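Long-range contacts in putative secreted protein (Streptomyces coelicolor A3, PDB 2QF9), which is of unknown function but, as a probably secreted DUF305 protein of the ferritin clan, folds into a mainly helical structure found here as a dimer: residues H19-V24 with N52-M57; L119-H124 with S156-M161; G126-A131 with G149-Q154. All blocks are in the same frame, centred on the assembly; numbering follows the deposited sequence.

Contact 1: H19-V24 with N52-M57; sequences HHQQAV and NQRGMM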
loop_
_atom_site.group_PDB
_atom_site.type_symbol
_atom_site.label_atom_id
_atom_site.label_comp_id
_atom_site.label_asym_id
_atom_site.label_seq_id
_atom_site.Cartn_x
_atom_site.Cartn_y
_atom_site.Cartn_z
ATOM N N HIS A 19 -11.178 -4.568 5.164
ATOM C CA HIS A 19 -10.736 -4.341 6.547
ATOM C C HIS A 19 -9.372 -3.624 6.557
ATOM O O HIS A 19 -9.187 -2.595 7.242
ATOM C CB HIS A 19 -10.638 -5.684 7.256
ATOM C CG HIS A 19 -10.786 -5.614 8.752
ATOM N ND1 HIS A 19 -9.705 -5.564 9.601
ATOM C CD2 HIS A 19 -11.887 -5.670 9.544
ATOM C CE1 HIS A 19 -10.132 -5.581 10.856
ATOM N NE2 HIS A 19 -11.451 -5.632 10.850
ATOM N N HIS A 20 -8.442 -4.151 5.757
ATOM C CA HIS A 20 -7.100 -3.579 5.604
ATOM C C HIS A 20 -7.171 -2.121 5.124
ATOM O O HIS A 20 -6.466 -1.239 5.650
ATOM C CB HIS A 20 -6.286 -4.418 4.612
ATOM C CG HIS A 20 -5.569 -5.575 5.240
ATOM N ND1 HIS A 20 -6.017 -6.215 6.385
ATOM C CD2 HIS A 20 -4.430 -6.208 4.876
ATOM C CE1 HIS A 20 -5.161 -7.168 6.709
ATOM N NE2 HIS A 20 -4.199 -7.196 5.803
ATOM N N GLN A 21 -8.023 -1.870 4.132
ATOM C CA GLN A 21 -8.210 -0.521 3.605
ATOM C C GLN A 21 -8.481 0.502 4.725
ATOM O O GLN A 21 -7.924 1.612 4.717
ATOM C CB GLN A 21 -9.375 -0.507 2.612
ATOM C CG GLN A 21 -9.604 0.839 1.965
ATOM C CD GLN A 21 -10.712 0.778 0.930
ATOM O OE1 GLN A 21 -11.877 0.491 1.250
ATOM N NE2 GLN A 21 -10.356 1.049 -0.331
ATOM N N GLN A 22 -9.350 0.134 5.667
ATOM C CA GLN A 22 -9.642 1.054 6.764
ATOM C C GLN A 22 -8.438 1.278 7.694
ATOM O O GLN A 22 -8.224 2.404 8.164
ATOM C CB GLN A 22 -10.867 0.604 7.545
ATOM C CG GLN A 22 -11.382 1.748 8.438
ATOM C CD GLN A 22 -12.484 1.331 9.371
ATOM O OE1 GLN A 22 -12.309 0.450 10.216
ATOM N NE2 GLN A 22 -13.636 1.975 9.226
ATOM N N ALA A 23 -7.666 0.223 7.965
ATOM C CA ALA A 23 -6.456 0.379 8.794
ATOM C C ALA A 23 -5.485 1.369 8.135
ATOM O O ALA A 23 -4.908 2.250 8.798
ATOM C CB ALA A 23 -5.763 -0.935 9.007
ATOM N N VAL A 24 -5.272 1.194 6.835
ATOM C CA VAL A 24 -4.427 2.110 6.074
ATOM C C VAL A 24 -4.927 3.566 6.227
ATOM O O VAL A 24 -4.143 4.470 6.537
ATOM C CB VAL A 24 -4.330 1.672 4.577
ATOM C CG1 VAL A 24 -3.526 2.707 3.771
ATOM C CG2 VAL A 24 -3.708 0.253 4.492
ATOM N N ASN A 52 0.108 -3.616 1.483
ATOM C CA ASN A 52 0.790 -4.650 0.694
ATOM C C ASN A 52 -0.055 -5.926 0.670
ATOM O O ASN A 52 -0.327 -6.506 -0.404
ATOM C CB ASN A 52 2.181 -4.945 1.246
ATOM C CG ASN A 52 2.934 -5.941 0.392
ATOM O OD1 ASN A 52 3.161 -5.706 -0.804
ATOM N ND2 ASN A 52 3.312 -7.057 0.985
ATOM N N GLN A 53 -0.502 -6.359 1.852
ATOM C CA GLN A 53 -1.354 -7.549 1.940
ATOM C C GLN A 53 -2.688 -7.376 1.191
ATOM O O GLN A 53 -3.188 -8.326 0.561
ATOM C CB GLN A 53 -1.598 -7.923 3.395
ATOM C CG GLN A 53 -0.328 -8.322 4.129
ATOM C CD GLN A 53 -0.563 -8.607 5.601
ATOM O OE1 GLN A 53 -1.617 -8.289 6.144
ATOM N NE2 GLN A 53 0.433 -9.200 6.259
ATOM N N ARG A 54 -3.263 -6.171 1.266
ATOM C CA ARG A 54 -4.445 -5.874 0.474
ATOM C C ARG A 54 -4.180 -6.075 -1.026
ATOM O O ARG A 54 -4.989 -6.719 -1.710
ATOM C CB ARG A 54 -4.960 -4.469 0.768
ATOM C CG ARG A 54 -6.179 -4.114 -0.040
ATOM C CD ARG A 54 -6.783 -2.804 0.426
ATOM N NE ARG A 54 -7.913 -2.408 -0.420
ATOM C CZ ARG A 54 -7.792 -1.672 -1.521
ATOM N NH1 ARG A 54 -6.589 -1.295 -1.960
ATOM N NH2 ARG A 54 -8.875 -1.336 -2.206
ATOM N N GLY A 55 -3.063 -5.531 -1.528
ATOM C CA GLY A 55 -2.665 -5.756 -2.926
ATOM C C GLY A 55 -2.515 -7.237 -3.263
ATOM O O GLY A 55 -2.944 -7.670 -4.333
HETATM N N MSE A 56 -1.904 -8.018 -2.367
HETATM C CA MSE A 56 -1.761 -9.470 -2.594
HETATM C C MSE A 56 -3.131 -10.125 -2.805
HETATM O O MSE A 56 -3.356 -10.831 -3.794
HETATM C CB MSE A 56 -1.015 -10.156 -1.433
HETATM C CG MSE A 56 0.454 -9.774 -1.316
HETATM SE SE MSE A 56 1.108 -10.486 0.385
HETATM C CE MSE A 56 3.018 -10.200 0.252
HETATM N N MSE A 57 -4.057 -9.840 -1.896
HETATM C CA MSE A 57 -5.381 -10.471 -1.933
HETATM C C MSE A 57 -6.227 -10.025 -3.135
HETATM O O MSE A 57 -6.922 -10.849 -3.790
HETATM C CB MSE A 57 -6.095 -10.235 -0.595
HETATM C CG MSE A 57 -5.382 -10.984 0.539
HETATM SE SE MSE A 57 -6.306 -10.780 2.253
HETATM C CE MSE A 57 -6.068 -8.826 2.457
#

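Contact 2: L119-H124 with S156-M161; sequences LMTEHH and SEIRLM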
loop_
_atom_site.group_PDB
_atom_site.type_symbol
_atom_site.label_atom_id
_atom_site.label_comp_id
_atom_site.label_asym_id
_atom_site.label_seq_id
_atom_site.Cartn_x
_atom_site.Cartn_y
_atom_site.Cartn_z
ATOM N N LEU A 119 -8.746 2.495 18.668
ATOM C CA LEU A 119 -9.415 2.014 17.456
ATOM C C LEU A 119 -8.653 0.867 16.796
ATOM O O LEU A 119 -9.254 -0.121 16.370
ATOM C CB LEU A 119 -9.598 3.128 16.440
ATOM C CG LEU A 119 -10.583 4.252 16.760
ATOM C CD1 LEU A 119 -10.530 5.313 15.658
ATOM C CD2 LEU A 119 -12.033 3.729 16.960
HETATM N N MSE A 120 -7.332 0.978 16.721
HETATM C CA MSE A 120 -6.547 -0.035 16.026
HETATM C C MSE A 120 -6.490 -1.333 16.855
HETATM O O MSE A 120 -6.445 -2.431 16.299
HETATM C CB MSE A 120 -5.150 0.496 15.696
HETATM C CG MSE A 120 -4.348 -0.414 14.785
HETATM SE SE MSE A 120 -5.134 -0.662 12.994
HETATM C CE MSE A 120 -4.477 0.983 12.173
ATOM N N THR A 121 -6.502 -1.207 18.180
ATOM C CA THR A 121 -6.550 -2.395 19.027
ATOM C C THR A 121 -7.822 -3.210 18.709
ATOM O O THR A 121 -7.767 -4.436 18.448
ATOM C CB THR A 121 -6.425 -2.039 20.543
ATOM O OG1 THR A 121 -5.098 -1.564 20.801
ATOM C CG2 THR A 121 -6.702 -3.258 21.427
ATOM N N GLU A 122 -8.956 -2.519 18.670
ATOM C CA GLU A 122 -10.218 -3.164 18.333
ATOM C C GLU A 122 -10.194 -3.725 16.904
ATOM O O GLU A 122 -10.680 -4.835 16.641
ATOM C CB GLU A 122 -11.361 -2.177 18.522
ATOM C CG GLU A 122 -12.739 -2.728 18.220
ATOM C CD GLU A 122 -13.152 -3.911 19.089
ATOM O OE1 GLU A 122 -12.438 -4.290 20.057
ATOM O OE2 GLU A 122 -14.218 -4.471 18.785
ATOM N N HIS A 123 -9.618 -2.944 16.000
ATOM C CA HIS A 123 -9.502 -3.317 14.597
ATOM C C HIS A 123 -8.688 -4.611 14.450
ATOM O O HIS A 123 -9.118 -5.537 13.763
ATOM C CB HIS A 123 -8.858 -2.177 13.825
ATOM C CG HIS A 123 -9.204 -2.157 12.372
ATOM N ND1 HIS A 123 -8.399 -2.714 11.402
ATOM C CD2 HIS A 123 -10.265 -1.633 11.722
ATOM C CE1 HIS A 123 -8.948 -2.527 10.216
ATOM N NE2 HIS A 123 -10.084 -1.881 10.384
ATOM N N HIS A 124 -7.531 -4.657 15.111
ATOM C CA HIS A 124 -6.682 -5.853 15.160
ATOM C C HIS A 124 -7.412 -7.061 15.755
ATOM O O HIS A 124 -7.279 -8.169 15.226
ATOM C CB HIS A 124 -5.407 -5.574 15.959
ATOM C CG HIS A 124 -4.302 -4.954 15.160
ATOM N ND1 HIS A 124 -4.513 -4.216 14.009
ATOM C CD2 HIS A 124 -2.962 -4.963 15.364
ATOM C CE1 HIS A 124 -3.344 -3.820 13.530
ATOM N NE2 HIS A 124 -2.388 -4.262 14.332
ATOM N N SER A 156 0.887 -9.533 18.234
ATOM C CA SER A 156 2.100 -8.832 18.663
ATOM C C SER A 156 1.857 -7.320 18.732
ATOM O O SER A 156 2.235 -6.673 19.701
ATOM C CB SER A 156 3.283 -9.139 17.732
ATOM O OG SER A 156 4.426 -8.350 18.057
ATOM N N GLU A 157 1.189 -6.774 17.720
ATOM C CA GLU A 157 0.909 -5.329 17.698
ATOM C C GLU A 157 -0.091 -4.908 18.784
ATOM O O GLU A 157 0.038 -3.812 19.344
ATOM C CB GLU A 157 0.474 -4.873 16.301
ATOM C CG GLU A 157 1.697 -4.715 15.392
ATOM C CD GLU A 157 1.363 -4.379 13.949
ATOM O OE1 GLU A 157 0.173 -4.224 13.609
ATOM O OE2 GLU A 157 2.324 -4.290 13.147
ATOM N N ILE A 158 -1.057 -5.771 19.105
ATOM C CA ILE A 158 -1.982 -5.466 20.221
ATOM C C ILE A 158 -1.186 -5.311 21.535
ATOM O O ILE A 158 -1.398 -4.359 22.291
ATOM C CB ILE A 158 -3.082 -6.543 20.370
ATOM C CG1 ILE A 158 -4.078 -6.449 19.198
ATOM C CG2 ILE A 158 -3.851 -6.383 21.726
ATOM C CD1 ILE A 158 -4.958 -7.725 19.009
ATOM N N ARG A 159 -0.254 -6.232 21.783
ATOM C CA ARG A 159 0.589 -6.156 22.991
ATOM C C ARG A 159 1.425 -4.869 23.015
ATOM O O ARG A 159 1.514 -4.186 24.055
ATOM C CB ARG A 159 1.472 -7.410 23.136
ATOM C CG ARG A 159 0.686 -8.719 23.275
ATOM C CD ARG A 159 1.614 -9.924 23.608
ATOM N NE ARG A 159 2.558 -10.226 22.528
ATOM C CZ ARG A 159 2.353 -11.130 21.564
ATOM N NH1 ARG A 159 1.238 -11.844 21.537
ATOM N NH2 ARG A 159 3.272 -11.319 20.621
ATOM N N LEU A 160 2.014 -4.519 21.869
ATOM C CA LEU A 160 2.766 -3.268 21.750
ATOM C C LEU A 160 1.874 -2.040 22.035
ATOM O O LEU A 160 2.267 -1.131 22.802
ATOM C CB LEU A 160 3.395 -3.140 20.361
ATOM C CG LEU A 160 4.098 -1.796 20.102
ATOM C CD1 LEU A 160 5.332 -1.616 21.009
ATOM C CD2 LEU A 160 4.473 -1.627 18.629
HETATM N N MSE A 161 0.698 -2.012 21.400
HETATM C CA MSE A 161 -0.200 -0.861 21.559
HETATM C C MSE A 161 -0.717 -0.732 22.988
HETATM O O MSE A 161 -1.015 0.373 23.452
HETATM C CB MSE A 161 -1.328 -0.892 20.522
HETATM C CG MSE A 161 -0.804 -0.830 19.090
HETATM SE SE MSE A 161 -2.274 -0.602 17.824
HETATM C CE MSE A 161 -3.039 -2.347 18.028
HETATM O O HOH W 1 -3.702 -2.790 22.943
#

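Contact 3: G126-A131 with G149-Q154; sequences GGVHMA and GMVESQ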
loop_
_atom_site.group_PDB
_atom_site.type_symbol
_atom_site.label_atom_id
_atom_site.label_comp_id
_atom_site.label_asym_id
_atom_site.label_seq_id
_atom_site.Cartn_x
_atom_site.Cartn_y
_atom_site.Cartn_z
ATOM N N GLY A 126 -10.635 -7.745 15.710
ATOM C CA GLY A 126 -11.574 -8.206 14.676
ATOM C C GLY A 126 -10.824 -8.946 13.570
ATOM O O GLY A 126 -11.263 -9.996 13.095
ATOM N N GLY A 127 -9.694 -8.374 13.169
ATOM C CA GLY A 127 -8.805 -8.940 12.139
ATOM C C GLY A 127 -8.310 -10.335 12.482
ATOM O O GLY A 127 -8.310 -11.238 11.626
ATOM N N VAL A 128 -7.901 -10.516 13.734
ATOM C CA VAL A 128 -7.413 -11.811 14.223
ATOM C C VAL A 128 -8.541 -12.859 14.126
ATOM O O VAL A 128 -8.315 -13.982 13.650
ATOM C CB VAL A 128 -6.860 -11.700 15.674
ATOM C CG1 VAL A 128 -6.733 -13.071 16.336
ATOM C CG2 VAL A 128 -5.510 -10.975 15.684
ATOM N N HIS A 129 -9.742 -12.470 14.554
ATOM C CA HIS A 129 -10.927 -13.315 14.442
ATOM C C HIS A 129 -11.160 -13.789 12.995
ATOM O O HIS A 129 -11.349 -14.978 12.737
ATOM C CB HIS A 129 -12.142 -12.564 14.966
ATOM C CG HIS A 129 -13.413 -13.337 14.863
ATOM N ND1 HIS A 129 -13.703 -14.400 15.692
ATOM C CD2 HIS A 129 -14.465 -13.216 14.023
ATOM C CE1 HIS A 129 -14.887 -14.894 15.371
ATOM N NE2 HIS A 129 -15.371 -14.193 14.361
HETATM N N MSE A 130 -11.113 -12.847 12.059
HETATM C CA MSE A 130 -11.280 -13.150 10.643
HETATM C C MSE A 130 -10.145 -14.008 10.082
HETATM O O MSE A 130 -10.399 -14.958 9.323
HETATM C CB MSE A 130 -11.393 -11.851 9.844
HETATM C CG MSE A 130 -12.572 -11.005 10.221
HETATM SE SE MSE A 130 -12.379 -9.181 9.512
HETATM C CE MSE A 130 -12.382 -9.552 7.587
ATOM N N ALA A 131 -8.904 -13.681 10.446
ATOM C CA ALA A 131 -7.738 -14.439 9.968
ATOM C C ALA A 131 -7.800 -15.897 10.465
ATOM O O ALA A 131 -7.512 -16.850 9.712
ATOM C CB ALA A 131 -6.468 -13.792 10.423
ATOM N N GLY A 149 -0.026 -15.618 9.518
ATOM C CA GLY A 149 0.949 -14.557 9.809
ATOM C C GLY A 149 0.283 -13.318 10.371
ATOM O O GLY A 149 0.848 -12.648 11.242
HETATM N N MSE A 150 -0.928 -13.033 9.888
HETATM C CA MSE A 150 -1.729 -11.928 10.424
HETATM C C MSE A 150 -2.125 -12.164 11.869
HETATM O O MSE A 150 -2.087 -11.235 12.656
HETATM C CB MSE A 150 -2.982 -11.679 9.595
HETATM C CG MSE A 150 -2.696 -11.263 8.165
HETATM SE SE MSE A 150 -4.423 -10.854 7.356
HETATM C CE MSE A 150 -3.932 -10.919 5.474
ATOM N N VAL A 151 -2.483 -13.399 12.223
ATOM C CA VAL A 151 -2.772 -13.704 13.636
ATOM C C VAL A 151 -1.578 -13.318 14.525
ATOM O O VAL A 151 -1.736 -12.575 15.500
ATOM C CB VAL A 151 -3.228 -15.171 13.841
ATOM C CG1 VAL A 151 -3.473 -15.469 15.322
ATOM C CG2 VAL A 151 -4.521 -15.442 13.034
ATOM N N GLU A 152 -0.385 -13.767 14.154
ATOM C CA GLU A 152 0.836 -13.450 14.910
ATOM C C GLU A 152 1.140 -11.960 14.945
ATOM O O GLU A 152 1.379 -11.403 16.017
ATOM C CB GLU A 152 2.054 -14.159 14.311
ATOM C CG GLU A 152 1.942 -15.648 14.190
ATOM C CD GLU A 152 3.160 -16.238 13.470
ATOM O OE1 GLU A 152 3.711 -15.559 12.570
ATOM O OE2 GLU A 152 3.568 -17.367 13.820
ATOM N N SER A 153 1.155 -11.319 13.773
ATOM C CA SER A 153 1.545 -9.917 13.682
ATOM C C SER A 153 0.546 -9.002 14.400
ATOM O O SER A 153 0.960 -8.060 15.100
ATOM C CB SER A 153 1.768 -9.470 12.220
ATOM O OG SER A 153 0.555 -9.526 11.483
ATOM N N GLN A 154 -0.745 -9.274 14.241
ATOM C CA GLN A 154 -1.760 -8.447 14.887
ATOM C C GLN A 154 -1.763 -8.644 16.399
ATOM O O GLN A 154 -1.917 -7.678 17.149
ATOM C CB GLN A 154 -3.138 -8.733 14.318
ATOM C CG GLN A 154 -3.298 -8.316 12.873
ATOM C CD GLN A 154 -4.666 -8.682 12.351
ATOM O OE1 GLN A 154 -5.533 -7.834 12.244
ATOM N NE2 GLN A 154 -4.874 -9.965 12.059
#

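Contact 1: H19-V24 with N52-M57
The ring nitrogen NE2 of His20 donates a hydrogen bond to the amide oxygen OE1 of Gln53, 2.8 Å away, at an N-H...O angle of 152°. The donor lies in the plane of the Gln53 carbonyl; ring and amide planes, 25° apart, are nearly coplanar, with the oxygen slightly tilted from the ring plane. The Gln53 chain, extended beyond CG (chi2 176°), carries CD, and with it the amide, out to the His20 ring edge; Gln53 CB lies there in the imidazole plane, 3.6 Å from His20 CD2. Over one face of the ring sits the selenomethionine methyl of Met57, a CH-pi contact with CE 4.2 Å from the ring centroid; Met150 of helix 141-167 touches the same histidine. On the flank, the Arg54 chain, extended from CG to NE, lies against Gln21: CG of Gln21 lies loosely over a face of the guanidinium, and its CB is 3.9 Å from Arg54 NE. Gln21 NE2 and Arg54 NH2, 3.4 Å apart, are both donors and make no bond. An alanine in place of His20 would probably leave Gln53 OE1 without its donor across the contact and open a gap beneath the Met57 methyl. The antiparallel helices 8-31 and 37-63 thus share one directed bond on their buried side, with NE2 as donor, and mainly aliphatic contact around a charged group nearer solvent.

Contact 2: L119-H124 with S156-M161
This buried contact joins antiparallel neighbours in a four-helix bundle, consistent with the ferritin clan: helices 109-137 and 141-167, whose axes here come within 9.6 Å of each other. Met120 and His124 also reach helix 37-63, touching Ile46 and Gln50, so the pair faces the interior of the bundle. Its polar element is a His-carboxylate hydrogen bond: His124 NE2 donates to Glu157 OE1 at 2.7 Å and 162°, close to the ring plane. The carboxylate uses its anti lone pair, and its plane is turned 22° from that of the imidazole. Ile158 CG1 lies at the ring edge near its plane, 3.6 Å from His124 CB. The Met161 chain bends at its last torsion (chi3 -70°), which puts CE over a face of the His124 ring; the two side chains cross at about a right angle. Met161 SE lies 3.7 Å from CG of Met120 in one of the two conformers of Met120. Beside this apolar group, Thr121 OG1 bonds to the carbonyl oxygen of Leu117 in its own helix. One water bridges the helices, donating to Thr121 OG1 at 2.8 Å and to the backbone O of Ile158 at 2.9 Å.

Contact 3: G126-A131 with G149-Q154
Gln154 reaches across to Gly127 and Val128, and each part of it meets something different. Its CB lies 3.5 Å from Val128 CG2. With CG anti to the carbonyl carbon (chi1 -67°) and the chain extended beyond it, CD comes up against the backbone of Gly127 and Val128. At the tip, in the one of two conformers described here, OE1 sits 3.5 Å from Gly127 CA, where a larger residue's CB would clash with it. NE2 also lies beside this backbone, but donates its hydrogen bond to Met150 O of its own helix, 3.1 Å away, from above the carbonyl plane. The backbone N of Gln154 reaches the same oxygen from the opposite face; the NE2 bond probably helps to hold the amide against Gly127. Beside the amide the contact is apolar. Ala131 CB rests 3.7 Å from Val151 CG2 and also touches Met150 CB, while Val128 CG1 meets Val151 CG1 at 4.2 Å, those two side chains crossing at about a right angle. With small residues facing it, helix 141-167 approaches helix 109-137 to an axis distance of 8.7 Å at 158°, the close antiparallel pairing of neighbours in a four-helix bundle, probably ferritin-like.

In the fold
Contacts 2 and 3 are successive levels of the same pair, helices 109-137 and 141-167, with contact 3 nested inside the loop that contact 2 closes; contact 1 joins helices 8-31 and 37-63. Contacts 2 and 3 are buried, whereas contact 1 is partly exposed and also borders the second subunit, where Arg54 packs on Asn52 of that chain. Contacts 1 and 2 repeat one scheme, a histidine bonded to a side-chain oxygen under a selenomethionine methyl, but with an amide in one and a carboxylate in the other. Contact 3 has no hydrogen bond between its segments. His19 and His123 meet between the two helix pairs, and Met150 of contact 3 touches His20 and Gln53.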